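Local coordinates for protein diguanylate cyclase with PAS/PAC sensor (Marinobacter aquaeolei, PDB 3H9W) that probably makes cyclic di-GMP from two GTP molecules as a diguanylate cyclase, this chain being its N-terminal PAS sensor domain, at residues D69-H74 with Y79-D84; Q31-S36 with A41-P46; I5-N10 with M14-I19; V57-S60 with D65-A68. One frame throughout, in Å; residues are numbered along the deposited sequence.

Interaction 1 of 4, residues D69-H74 with Y79-D84; sequences DYRALH and YVWIRD
Asp69 and Arg83 form a non-hydrogen-bonded pair of an antiparallel ladder, their side chains running alongside each other. The guanidinium takes the carboxylate side-on: Arg83 NE donates to Asp69 OD1 at 2.9 Å and Arg83 NH2 to Asp69 OD2 at 2.7 Å. Both oxygens are met on the syn side, with the two planes 36° apart. This double grip holds the carboxylate against rotation, while NH2 of Arg83 has a second acid partner in Glu109. In the next, hydrogen-bonded pair, Ile82 N reaches Tyr70 O at 2.7 Å. With chi1 at 56°, CG of Tyr70 lies between the backbone N and the carbonyl carbon, and the ring slants across Ile82 until its OH is 3.7 Å from Ile82 CG2; that hydroxyl is bonded to Trp40. Arg71 returns to the face of Asp69. Its CG sits over the six-membered ring of Trp81, 3.5 Å from the centroid, in a CH-pi contact, and its guanidinium, only 4° from parallel to the ring, forms a salt bridge with Asp48. Ala72 CB meets Ile82 CD1 at 3.7 Å on the other face. Leu73 CD1 then touches Tyr79 CE1 at 3.6 Å. This hairpin closes one side of the five-stranded PAS sheet: strand 79-90 pairs antiparallel with 96-105 on its other side, Ala72, Val80 and Ile82 pack on helix 22-27, and Tyr70 meets helix 46-61.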
loop_
_atom_site.group_PDB
_atom_site.type_symbol
_atom_site.label_atom_id
_atom_site.label_comp_id
_atom_site.label_asym_id
_atom_site.label_seq_id
_atom_site.Cartn_x
_atom_site.Cartn_y
_atom_site.Cartn_z
ATOM N N ASP A 69 6.713 -9.022 -7.601
ATOM C CA ASP A 69 5.627 -9.639 -8.345
ATOM C C ASP A 69 5.891 -11.136 -8.339
ATOM O O ASP A 69 6.991 -11.575 -8.668
ATOM C CB ASP A 69 5.613 -9.143 -9.796
ATOM C CG ASP A 69 5.167 -7.702 -9.925
ATOM O OD1 ASP A 69 5.121 -6.993 -8.897
ATOM O OD2 ASP A 69 4.864 -7.279 -11.061
ATOM N N TYR A 70 4.890 -11.919 -7.955
ATOM C CA TYR A 70 5.057 -13.363 -7.926
ATOM C C TYR A 70 3.725 -14.093 -8.019
ATOM O O TYR A 70 2.645 -13.496 -7.899
ATOM C CB TYR A 70 5.785 -13.796 -6.644
ATOM C CG TYR A 70 5.096 -13.326 -5.391
ATOM C CD1 TYR A 70 5.445 -12.116 -4.790
ATOM C CD2 TYR A 70 4.039 -14.055 -4.841
ATOM C CE1 TYR A 70 4.753 -11.640 -3.678
ATOM C CE2 TYR A 70 3.345 -13.583 -3.724
ATOM C CZ TYR A 70 3.707 -12.372 -3.155
ATOM O OH TYR A 70 2.992 -11.884 -2.080
ATOM N N ARG A 71 3.821 -15.398 -8.241
ATOM C CA ARG A 71 2.658 -16.251 -8.345
ATOM C C ARG A 71 2.351 -16.809 -6.965
ATOM O O ARG A 71 3.133 -17.585 -6.405
ATOM C CB ARG A 71 2.940 -17.386 -9.339
ATOM C CG ARG A 71 3.031 -16.902 -10.783
ATOM C CD ARG A 71 3.967 -17.750 -11.628
ATOM N NE ARG A 71 5.376 -17.560 -11.264
ATOM C CZ ARG A 71 6.389 -18.162 -11.884
ATOM N NH1 ARG A 71 6.150 -18.989 -12.897
ATOM N NH2 ARG A 71 7.634 -17.951 -11.488
ATOM N N ALA A 72 1.222 -16.386 -6.407
ATOM C CA ALA A 72 0.799 -16.850 -5.093
ATOM C C ALA A 72 0.017 -18.135 -5.289
ATOM O O ALA A 72 -0.651 -18.318 -6.307
ATOM C CB ALA A 72 -0.089 -15.792 -4.413
ATOM N N LEU A 73 0.098 -19.018 -4.308
ATOM C CA LEU A 73 -0.588 -20.302 -4.371
ATOM C C LEU A 73 -1.977 -20.235 -3.757
ATOM O O LEU A 73 -2.129 -19.906 -2.580
ATOM C CB LEU A 73 0.242 -21.360 -3.635
ATOM C CG LEU A 73 -0.333 -22.773 -3.576
ATOM C CD1 LEU A 73 -0.449 -23.339 -4.988
ATOM C CD2 LEU A 73 0.564 -23.649 -2.721
ATOM N N HIS A 74 -2.989 -20.540 -4.559
ATOM C CA HIS A 74 -4.365 -20.554 -4.086
ATOM C C HIS A 74 -4.537 -21.891 -3.368
ATOM O O HIS A 74 -3.838 -22.856 -3.691
ATOM C CB HIS A 74 -5.320 -20.462 -5.279
ATOM C CG HIS A 74 -6.758 -20.324 -4.896
ATOM N ND1 HIS A 74 -7.483 -21.354 -4.338
ATOM C CD2 HIS A 74 -7.606 -19.273 -4.992
ATOM C CE1 HIS A 74 -8.718 -20.944 -4.108
ATOM N NE2 HIS A 74 -8.818 -19.685 -4.495
ATOM N N TYR A 79 -2.305 -20.958 -9.379
ATOM C CA TYR A 79 -1.523 -19.778 -9.033
ATOM C C TYR A 79 -2.184 -18.464 -9.418
ATOM O O TYR A 79 -2.838 -18.368 -10.458
ATOM C CB TYR A 79 -0.151 -19.877 -9.700
ATOM C CG TYR A 79 0.710 -20.952 -9.087
ATOM C CD1 TYR A 79 1.214 -20.802 -7.804
ATOM C CD2 TYR A 79 0.985 -22.138 -9.769
ATOM C CE1 TYR A 79 1.964 -21.797 -7.206
ATOM C CE2 TYR A 79 1.742 -23.145 -9.175
ATOM C CZ TYR A 79 2.223 -22.963 -7.893
ATOM O OH TYR A 79 2.963 -23.941 -7.273
ATOM N N VAL A 80 -2.003 -17.454 -8.568
ATOM C CA VAL A 80 -2.553 -16.126 -8.809
ATOM C C VAL A 80 -1.412 -15.109 -8.739
ATOM O O VAL A 80 -0.672 -15.060 -7.757
ATOM C CB VAL A 80 -3.612 -15.742 -7.746
ATOM C CG1 VAL A 80 -4.169 -14.339 -8.035
ATOM C CG2 VAL A 80 -4.728 -16.767 -7.734
ATOM N N TRP A 81 -1.277 -14.309 -9.791
ATOM C CA TRP A 81 -0.245 -13.289 -9.856
ATOM C C TRP A 81 -0.543 -12.161 -8.885
ATOM O O TRP A 81 -1.586 -11.509 -8.970
ATOM C CB TRP A 81 -0.140 -12.719 -11.268
ATOM C CG TRP A 81 0.740 -13.532 -12.155
ATOM C CD1 TRP A 81 0.351 -14.409 -13.130
ATOM C CD2 TRP A 81 2.171 -13.552 -12.143
ATOM N NE1 TRP A 81 1.454 -14.968 -13.730
ATOM C CE2 TRP A 81 2.585 -14.461 -13.144
ATOM C CE3 TRP A 81 3.147 -12.887 -11.384
ATOM C CZ2 TRP A 81 3.937 -14.726 -13.406
ATOM C CZ3 TRP A 81 4.492 -13.150 -11.643
ATOM C CH2 TRP A 81 4.872 -14.062 -12.649
ATOM N N ILE A 82 0.396 -11.924 -7.980
ATOM C CA ILE A 82 0.249 -10.895 -6.967
ATOM C C ILE A 82 1.450 -9.958 -6.906
ATOM O O ILE A 82 2.581 -10.349 -7.197
ATOM C CB ILE A 82 0.039 -11.553 -5.571
ATOM C CG1 ILE A 82 -1.415 -12.023 -5.448
ATOM C CG2 ILE A 82 0.416 -10.582 -4.452
ATOM C CD1 ILE A 82 -1.789 -12.547 -4.082
ATOM N N ARG A 83 1.177 -8.708 -6.555
ATOM C CA ARG A 83 2.214 -7.706 -6.379
ATOM C C ARG A 83 2.141 -7.373 -4.897
ATOM O O ARG A 83 1.091 -6.975 -4.397
ATOM C CB ARG A 83 1.933 -6.441 -7.202
ATOM C CG ARG A 83 2.901 -5.273 -6.905
ATOM C CD ARG A 83 2.857 -4.219 -8.014
ATOM N NE ARG A 83 3.248 -4.836 -9.279
ATOM C CZ ARG A 83 2.607 -4.689 -10.434
ATOM N NH1 ARG A 83 1.526 -3.922 -10.516
ATOM N NH2 ARG A 83 3.029 -5.356 -11.499
ATOM N N ASP A 84 3.251 -7.563 -4.197
ATOM C CA ASP A 84 3.314 -7.274 -2.774
ATOM C C ASP A 84 4.141 -5.989 -2.667
ATOM O O ASP A 84 5.259 -5.921 -3.184
ATOM C CB ASP A 84 3.993 -8.447 -2.055
ATOM C CG ASP A 84 3.853 -8.387 -0.546
ATOM O OD1 ASP A 84 3.106 -7.531 -0.033
ATOM O OD2 ASP A 84 4.495 -9.219 0.134
#

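Interaction 2 of 4, residues Q31-S36 with A41-P46; sequences QGSWKS and ATRMHP
Ser33 OG has two partners: Arg43 NH1 donates to it at 2.9 Å, with a bent N-H...O angle of 140°, and the hydroxyl is also hydrogen-bonded to the carbonyl of Pro30, which fixes its rotation. The same NH1 hangs over the indole of Trp34, 3.3 Å from Trp34 CE2. Because the guanidinium stands upright on the ring, the two planes at 90°, it is the edge of the cation that meets the pi face; Arg43 CZ lies 4.6 Å from the centroid of the five-membered ring of Trp34, in cation-pi geometry. NE1 of Trp34 is as close to NH1, but both are donors and no bond forms between them. Farther back along the arginine, its CD rests over the six-membered ring of Trp34, 4.1 Å from the centroid, adding a CH-pi contact. The chain is extended from CG to NE, which lets it span from the end of helix 37-42 to the 31-36 loop. Both belong to the helical part of the PAS fold, between the second and third strands of the sheet. With an alanine in place of Arg43 the cation is gone, and Ser33 OG would probably lose its arginine donor and the faces of Trp34 and Trp29, the latter a second cation-pi partner, their charged mate. On the loop side Trp34 is buried against Ile23 and Leu27, and Ser36 caps helix 37-42 through a bond from its hydroxyl to Glu38 N.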
loop_
_atom_site.group_PDB
_atom_site.type_symbol
_atom_site.label_atom_id
_atom_site.label_comp_id
_atom_site.label_asym_id
_atom_site.label_seq_id
_atom_site.Cartn_x
_atom_site.Cartn_y
_atom_site.Cartn_z
ATOM N N GLN A 31 -8.773 -16.713 6.186
ATOM C CA GLN A 31 -8.068 -15.504 6.581
ATOM C C GLN A 31 -7.234 -15.747 7.835
ATOM O O GLN A 31 -6.083 -15.314 7.927
ATOM C CB GLN A 31 -9.068 -14.370 6.826
ATOM C CG GLN A 31 -8.468 -13.116 7.449
ATOM C CD GLN A 31 -9.509 -12.045 7.714
ATOM O OE1 GLN A 31 -10.693 -12.343 7.870
ATOM N NE2 GLN A 31 -9.071 -10.791 7.779
ATOM N N GLY A 32 -7.806 -16.463 8.796
ATOM C CA GLY A 32 -7.092 -16.727 10.035
ATOM C C GLY A 32 -5.872 -17.625 9.908
ATOM O O GLY A 32 -5.100 -17.754 10.862
ATOM N N SER A 33 -5.691 -18.242 8.741
ATOM C CA SER A 33 -4.562 -19.147 8.508
ATOM C C SER A 33 -3.249 -18.419 8.225
ATOM O O SER A 33 -2.175 -19.023 8.256
ATOM C CB SER A 33 -4.863 -20.081 7.334
ATOM O OG SER A 33 -4.765 -19.376 6.105
ATOM N N TRP A 34 -3.331 -17.128 7.931
ATOM C CA TRP A 34 -2.129 -16.351 7.660
ATOM C C TRP A 34 -1.528 -15.914 8.987
ATOM O O TRP A 34 -1.804 -14.820 9.473
ATOM C CB TRP A 34 -2.475 -15.142 6.790
ATOM C CG TRP A 34 -2.903 -15.533 5.410
ATOM C CD1 TRP A 34 -4.135 -15.979 5.024
ATOM C CD2 TRP A 34 -2.079 -15.566 4.242
ATOM N NE1 TRP A 34 -4.130 -16.289 3.679
ATOM C CE2 TRP A 34 -2.878 -16.044 3.176
ATOM C CE3 TRP A 34 -0.738 -15.243 3.989
ATOM C CZ2 TRP A 34 -2.379 -16.197 1.871
ATOM C CZ3 TRP A 34 -0.243 -15.393 2.696
ATOM C CH2 TRP A 34 -1.063 -15.869 1.653
ATOM N N LYS A 35 -0.705 -16.787 9.564
ATOM C CA LYS A 35 -0.074 -16.543 10.861
ATOM C C LYS A 35 1.278 -15.834 10.828
ATOM O O LYS A 35 1.538 -14.960 11.657
ATOM C CB LYS A 35 0.073 -17.873 11.610
ATOM C CG LYS A 35 -1.250 -18.492 12.038
ATOM C CD LYS A 35 -1.880 -17.689 13.166
ATOM C CE LYS A 35 -3.176 -18.317 13.639
ATOM N NZ LYS A 35 -3.839 -17.480 14.673
ATOM N N SER A 36 2.145 -16.208 9.892
ATOM C CA SER A 36 3.462 -15.583 9.806
ATOM C C SER A 36 4.028 -15.558 8.395
ATOM O O SER A 36 3.421 -16.058 7.445
ATOM C CB SER A 36 4.466 -16.317 10.699
ATOM O OG SER A 36 4.824 -17.565 10.125
ATOM N N ALA A 41 5.580 -17.296 2.585
ATOM C CA ALA A 41 6.646 -17.929 1.805
ATOM C C ALA A 41 6.243 -19.291 1.239
ATOM O O ALA A 41 6.645 -19.662 0.132
ATOM C CB ALA A 41 7.902 -18.077 2.673
ATOM N N THR A 42 5.454 -20.039 2.000
ATOM C CA THR A 42 5.015 -21.357 1.563
ATOM C C THR A 42 3.975 -21.299 0.450
ATOM O O THR A 42 4.031 -22.072 -0.502
ATOM C CB THR A 42 4.445 -22.155 2.752
ATOM O OG1 THR A 42 5.507 -22.453 3.669
ATOM C CG2 THR A 42 3.804 -23.455 2.281
ATOM N N ARG A 43 3.033 -20.370 0.572
ATOM C CA ARG A 43 1.955 -20.221 -0.402
ATOM C C ARG A 43 2.411 -19.403 -1.604
ATOM O O ARG A 43 1.833 -18.364 -1.935
ATOM C CB ARG A 43 0.764 -19.566 0.293
ATOM C CG ARG A 43 0.270 -20.425 1.444
ATOM C CD ARG A 43 -0.692 -19.702 2.373
ATOM N NE ARG A 43 -1.048 -20.577 3.489
ATOM C CZ ARG A 43 -1.863 -20.240 4.481
ATOM N NH1 ARG A 43 -2.422 -19.035 4.508
ATOM N NH2 ARG A 43 -2.120 -21.114 5.447
HETATM N N MSE A 44 3.439 -19.907 -2.273
HETATM C CA MSE A 44 4.023 -19.224 -3.410
HETATM C C MSE A 44 4.567 -20.243 -4.409
HETATM O O MSE A 44 4.915 -21.364 -4.041
HETATM C CB MSE A 44 5.154 -18.331 -2.895
HETATM C CG MSE A 44 5.723 -17.350 -3.886
HETATM SE SE MSE A 44 7.175 -16.389 -3.054
HETATM C CE MSE A 44 6.153 -15.342 -1.767
ATOM N N HIS A 45 4.630 -19.844 -5.673
ATOM C CA HIS A 45 5.143 -20.705 -6.739
ATOM C C HIS A 45 6.594 -21.077 -6.415
ATOM O O HIS A 45 7.358 -20.244 -5.923
ATOM C CB HIS A 45 5.063 -19.949 -8.063
ATOM C CG HIS A 45 5.342 -20.795 -9.264
ATOM N ND1 HIS A 45 6.591 -21.302 -9.544
ATOM C CD2 HIS A 45 4.530 -21.215 -10.263
ATOM C CE1 HIS A 45 6.539 -21.998 -10.666
ATOM N NE2 HIS A 45 5.300 -21.962 -11.122
ATOM N N PRO A 46 6.996 -22.337 -6.679
ATOM C CA PRO A 46 8.367 -22.774 -6.394
ATOM C C PRO A 46 9.487 -21.959 -7.045
ATOM O O PRO A 46 10.539 -21.764 -6.439
ATOM C CB PRO A 46 8.370 -24.244 -6.846
ATOM C CG PRO A 46 7.308 -24.287 -7.905
ATOM C CD PRO A 46 6.218 -23.429 -7.294
#

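Interaction 3 of 4, residues I5-N10 with M14-I19; sequences IPWKIN and MAFEYI
Lys8 CB lies over the face of the Tyr18 ring, 3.8 Å from its centroid, a CH-pi contact, while the fully extended rest of the lysine runs alongside Glu17 to a weak salt bridge, Lys8 NZ to Glu17 OE2 at 3.5 Å. On the opposite sheet face, the Ile9 side chain lies over the Phe16 ring, and Trp7 CB reaches the edge of that ring at Phe16 CE1, 4.0 Å away. The backbone sets these partners. Lys8 N donates to Tyr18 O at 3.1 Å, but Lys8 O accepts from Glu17 N at 2.8 Å, and the register slips by one residue: a beta bulge in the hairpin. Tyr18 OH is joined through a water, 2.9 Å from that oxygen, to the carbonyl of Trp7. A serine in place of Tyr18 would probably bare the flank of Lys8 and leave the water without its phenolic partner and His87 of the second subunit without the ring it meets. Beyond this, strand 5-10 pairs with strand 96-105, and Ile5 packs on helix 22-27. The chemistry is divided by face: apolar contacts among Trp7, Ile9, Phe16 and Ile19 point into the PAS core, whereas the ion pair is long and probably weak.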
loop_
_atom_site.group_PDB
_atom_site.type_symbol
_atom_site.label_atom_id
_atom_site.label_comp_id
_atom_site.label_asym_id
_atom_site.label_seq_id
_atom_site.Cartn_x
_atom_site.Cartn_y
_atom_site.Cartn_z
ATOM N N ILE A 5 -5.317 -5.802 -0.639
ATOM C CA ILE A 5 -5.326 -6.531 0.615
ATOM C C ILE A 5 -4.300 -5.939 1.557
ATOM O O ILE A 5 -3.095 -6.060 1.331
ATOM C CB ILE A 5 -4.981 -8.017 0.398
ATOM C CG1 ILE A 5 -5.953 -8.628 -0.614
ATOM C CG2 ILE A 5 -5.065 -8.761 1.722
ATOM C CD1 ILE A 5 -5.478 -9.939 -1.201
ATOM N N PRO A 6 -4.762 -5.277 2.627
ATOM C CA PRO A 6 -3.853 -4.671 3.596
ATOM C C PRO A 6 -3.277 -5.723 4.535
ATOM O O PRO A 6 -3.929 -6.728 4.826
ATOM C CB PRO A 6 -4.751 -3.672 4.324
ATOM C CG PRO A 6 -6.070 -4.397 4.355
ATOM C CD PRO A 6 -6.168 -4.956 2.943
ATOM N N TRP A 7 -2.049 -5.498 4.988
ATOM C CA TRP A 7 -1.407 -6.421 5.917
ATOM C C TRP A 7 -0.274 -5.721 6.659
ATOM O O TRP A 7 0.213 -4.669 6.233
ATOM C CB TRP A 7 -0.857 -7.646 5.180
ATOM C CG TRP A 7 0.146 -7.306 4.135
ATOM C CD1 TRP A 7 -0.088 -7.101 2.804
ATOM C CD2 TRP A 7 1.542 -7.056 4.343
ATOM N NE1 TRP A 7 1.081 -6.735 2.169
ATOM C CE2 TRP A 7 2.095 -6.700 3.092
ATOM C CE3 TRP A 7 2.380 -7.100 5.468
ATOM C CZ2 TRP A 7 3.441 -6.382 2.935
ATOM C CZ3 TRP A 7 3.721 -6.785 5.312
ATOM C CH2 TRP A 7 4.240 -6.431 4.049
ATOM N N LYS A 8 0.138 -6.322 7.768
ATOM C CA LYS A 8 1.216 -5.801 8.591
ATOM C C LYS A 8 1.902 -6.980 9.255
ATOM O O LYS A 8 1.244 -7.947 9.655
ATOM C CB LYS A 8 0.686 -4.859 9.673
ATOM C CG LYS A 8 1.785 -4.267 10.551
ATOM C CD LYS A 8 1.209 -3.424 11.678
ATOM C CE LYS A 8 2.309 -2.759 12.496
ATOM N NZ LYS A 8 1.747 -1.922 13.590
ATOM N N ILE A 9 3.222 -6.893 9.357
ATOM C CA ILE A 9 4.039 -7.938 9.964
ATOM C C ILE A 9 4.898 -7.376 11.093
ATOM O O ILE A 9 5.567 -6.354 10.925
ATOM C CB ILE A 9 4.999 -8.576 8.933
ATOM C CG1 ILE A 9 4.220 -9.442 7.942
ATOM C CG2 ILE A 9 6.064 -9.405 9.654
ATOM C CD1 ILE A 9 3.795 -10.770 8.497
ATOM N N ASN A 10 4.877 -8.046 12.238
ATOM C CA ASN A 10 5.688 -7.639 13.382
ATOM C C ASN A 10 7.086 -8.155 13.061
ATOM O O ASN A 10 7.297 -9.358 12.962
ATOM C CB ASN A 10 5.152 -8.293 14.663
ATOM C CG ASN A 10 5.992 -7.970 15.886
ATOM O OD1 ASN A 10 7.140 -8.396 15.995
ATOM N ND2 ASN A 10 5.420 -7.210 16.808
HETATM N N MSE A 14 8.000 -11.762 13.325
HETATM C CA MSE A 14 7.754 -12.089 11.926
HETATM C C MSE A 14 6.368 -12.700 11.764
HETATM O O MSE A 14 6.141 -13.541 10.895
HETATM C CB MSE A 14 8.814 -13.055 11.394
HETATM C CG MSE A 14 10.200 -12.442 11.261
HETATM SE SE MSE A 14 10.226 -10.841 10.162
HETATM C CE MSE A 14 10.468 -11.674 8.428
ATOM N N ALA A 15 5.438 -12.272 12.608
ATOM C CA ALA A 15 4.076 -12.775 12.543
ATOM C C ALA A 15 3.154 -11.694 11.987
ATOM O O ALA A 15 3.429 -10.502 12.122
ATOM C CB ALA A 15 3.606 -13.195 13.929
ATOM N N PHE A 16 2.064 -12.114 11.355
ATOM C CA PHE A 16 1.102 -11.173 10.799
ATOM C C PHE A 16 0.282 -10.546 11.917
ATOM O O PHE A 16 -0.317 -11.252 12.729
ATOM C CB PHE A 16 0.160 -11.881 9.822
ATOM C CG PHE A 16 0.683 -11.958 8.417
ATOM C CD1 PHE A 16 0.611 -10.851 7.574
ATOM C CD2 PHE A 16 1.253 -13.132 7.935
ATOM C CE1 PHE A 16 1.094 -10.913 6.271
ATOM C CE2 PHE A 16 1.740 -13.206 6.631
ATOM C CZ PHE A 16 1.663 -12.096 5.797
ATOM N N GLU A 17 0.266 -9.218 11.960
ATOM C CA GLU A 17 -0.508 -8.488 12.961
ATOM C C GLU A 17 -1.951 -8.517 12.458
ATOM O O GLU A 17 -2.904 -8.678 13.226
ATOM C CB GLU A 17 -0.000 -7.050 13.059
ATOM C CG GLU A 17 -0.264 -6.369 14.387
ATOM C CD GLU A 17 1.018 -6.058 15.142
ATOM O OE1 GLU A 17 1.749 -7.008 15.501
ATOM O OE2 GLU A 17 1.300 -4.862 15.369
ATOM N N TYR A 18 -2.101 -8.363 11.148
ATOM C CA TYR A 18 -3.410 -8.403 10.524
ATOM C C TYR A 18 -3.243 -8.543 9.018
ATOM O O TYR A 18 -2.176 -8.260 8.470
ATOM C CB TYR A 18 -4.216 -7.132 10.853
ATOM C CG TYR A 18 -3.659 -5.840 10.288
ATOM C CD1 TYR A 18 -3.816 -5.513 8.938
ATOM C CD2 TYR A 18 -2.953 -4.950 11.099
ATOM C CE1 TYR A 18 -3.279 -4.334 8.413
ATOM C CE2 TYR A 18 -2.412 -3.771 10.583
ATOM C CZ TYR A 18 -2.576 -3.470 9.245
ATOM O OH TYR A 18 -2.028 -2.315 8.729
ATOM N N ILE A 19 -4.295 -9.023 8.370
ATOM C CA ILE A 19 -4.323 -9.167 6.926
ATOM C C ILE A 19 -5.790 -9.117 6.528
ATOM O O ILE A 19 -6.626 -9.795 7.121
ATOM C CB ILE A 19 -3.646 -10.488 6.452
ATOM C CG1 ILE A 19 -3.598 -10.513 4.922
ATOM C CG2 ILE A 19 -4.381 -11.697 7.004
ATOM C CD1 ILE A 19 -2.687 -11.595 4.363
HETATM O O HOH W 1 -1.655 -2.108 5.825
#

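Interaction 4 of 4, residues V57-S60 with D65-A68; sequences VKQS and DHEA
Gln59 CB presses on the imidazole of His66, and this is the close part of the contact: the carbon is 3.4 Å from His66 ND1 and 3.7 Å from the ring centroid, over the face and offset toward the rim. It is a CH-pi contact made by the aliphatic base of the glutamine, whose chain then bends at chi2 and carries the amide away, its plane 82° from that of the ring. With chi1 at 51°, CG of His66 sits between its backbone N and carbonyl carbon, and the ring projects to helix 46-61. There Ser60 OG comes within 3.2 Å of His66 CE1. No direct hydrogen bond joins the two segments; two waters do so instead. One donates to Ser60 OG at 3.0 Å and lies 2.7 Å from His66 NE2, in the ring plane. The other side is looser: a water donates long bonds to Gln59 OE1, 3.3 Å away, and Asp65 O, 3.2 Å away. The contact ties the last turn of helix 46-61 to the start of strand 66-73 in the PAS fold. The buried polar atoms are nevertheless provided for, Ser60 OG by Cys56 O as well as water, and His66 ND1 by Val64 O. That last bond implies a proton on ND1, and with water at NE2 the ring has polar partners at both nitrogens and is probably held in one orientation.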
loop_
_atom_site.group_PDB
_atom_site.type_symbol
_atom_site.label_atom_id
_atom_site.label_comp_id
_atom_site.label_asym_id
_atom_site.label_seq_id
_atom_site.Cartn_x
_atom_site.Cartn_y
_atom_site.Cartn_z
ATOM N N VAL A 57 13.686 -10.194 2.359
ATOM C CA VAL A 57 14.446 -10.224 3.599
ATOM C C VAL A 57 15.566 -9.186 3.560
ATOM O O VAL A 57 15.714 -8.377 4.477
ATOM C CB VAL A 57 15.065 -11.615 3.825
ATOM C CG1 VAL A 57 16.073 -11.563 4.962
ATOM C CG2 VAL A 57 13.971 -12.611 4.147
ATOM N N LYS A 58 16.347 -9.211 2.487
ATOM C CA LYS A 58 17.462 -8.284 2.323
ATOM C C LYS A 58 17.015 -6.825 2.362
ATOM O O LYS A 58 17.619 -6.002 3.046
ATOM C CB LYS A 58 18.180 -8.561 1.000
ATOM C CG LYS A 58 19.423 -7.705 0.763
ATOM C CD LYS A 58 20.511 -7.993 1.792
ATOM C CE LYS A 58 21.773 -7.194 1.498
ATOM N NZ LYS A 58 21.501 -5.729 1.508
ATOM N N GLN A 59 15.958 -6.500 1.625
ATOM C CA GLN A 59 15.463 -5.131 1.593
ATOM C C GLN A 59 14.887 -4.688 2.929
ATOM O O GLN A 59 15.099 -3.550 3.358
ATOM C CB GLN A 59 14.418 -4.974 0.484
ATOM C CG GLN A 59 14.983 -5.242 -0.904
ATOM C CD GLN A 59 16.161 -4.343 -1.231
ATOM O OE1 GLN A 59 16.018 -3.127 -1.336
ATOM N NE2 GLN A 59 17.336 -4.939 -1.380
ATOM N N SER A 60 14.159 -5.583 3.588
ATOM C CA SER A 60 13.566 -5.274 4.883
ATOM C C SER A 60 14.644 -4.990 5.929
ATOM O O SER A 60 14.570 -3.998 6.654
ATOM C CB SER A 60 12.687 -6.435 5.352
ATOM O OG SER A 60 11.568 -6.602 4.494
ATOM N N ASP A 65 12.124 0.274 1.410
ATOM C CA ASP A 65 10.818 -0.127 0.891
ATOM C C ASP A 65 11.040 -0.893 -0.388
ATOM O O ASP A 65 11.969 -0.606 -1.133
ATOM C CB ASP A 65 9.948 1.089 0.598
ATOM C CG ASP A 65 9.441 1.741 1.852
ATOM O OD1 ASP A 65 9.951 1.403 2.943
ATOM O OD2 ASP A 65 8.536 2.586 1.742
ATOM N N HIS A 66 10.185 -1.871 -0.652
ATOM C CA HIS A 66 10.345 -2.669 -1.854
ATOM C C HIS A 66 9.019 -3.251 -2.297
ATOM O O HIS A 66 8.003 -3.104 -1.617
ATOM C CB HIS A 66 11.335 -3.805 -1.577
ATOM C CG HIS A 66 11.012 -4.587 -0.343
ATOM N ND1 HIS A 66 11.212 -4.088 0.927
ATOM C CD2 HIS A 66 10.449 -5.808 -0.181
ATOM C CE1 HIS A 66 10.784 -4.966 1.816
ATOM N NE2 HIS A 66 10.315 -6.019 1.170
ATOM N N GLU A 67 9.039 -3.916 -3.446
ATOM C CA GLU A 67 7.847 -4.556 -3.982
ATOM C C GLU A 67 8.304 -5.725 -4.842
ATOM O O GLU A 67 9.406 -5.701 -5.384
ATOM C CB GLU A 67 7.033 -3.573 -4.830
ATOM C CG GLU A 67 7.696 -3.174 -6.131
ATOM C CD GLU A 67 6.784 -2.328 -7.007
ATOM O OE1 GLU A 67 6.453 -1.201 -6.596
ATOM O OE2 GLU A 67 6.402 -2.798 -8.102
ATOM N N ALA A 68 7.466 -6.750 -4.947
ATOM C CA ALA A 68 7.787 -7.929 -5.741
ATOM C C ALA A 68 6.542 -8.505 -6.390
ATOM O O ALA A 68 5.452 -8.468 -5.816
ATOM C CB ALA A 68 8.449 -9.002 -4.858
HETATM O O HOH W 2 13.768 -1.929 -3.367
HETATM O O HOH W 3 9.302 -7.788 2.949
#

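The contacts come in series along the chain in the order 3, 2, 4, 1. Interactions 3 and 1 are hairpins at the two sides of one antiparallel sheet, about 17 Å apart between centres, with strand 96-105 between strands 5-10 and 79-90; Asp84 and Trp7 touch across it. Interaction 2, in the connecting helical part, bridges them: Lys35 meets Phe16, while backbone bonds link Arg43 and His45 to Leu73 and Arg71. Interactions 4 and 1 share strand 66-73, with centres about 16 Å apart. Interactions 3 and 4 do not touch each other, yet both reach the second subunit of the assembly, as does Arg83 of interaction 1, so the sheet also takes part in the contact between the two copies.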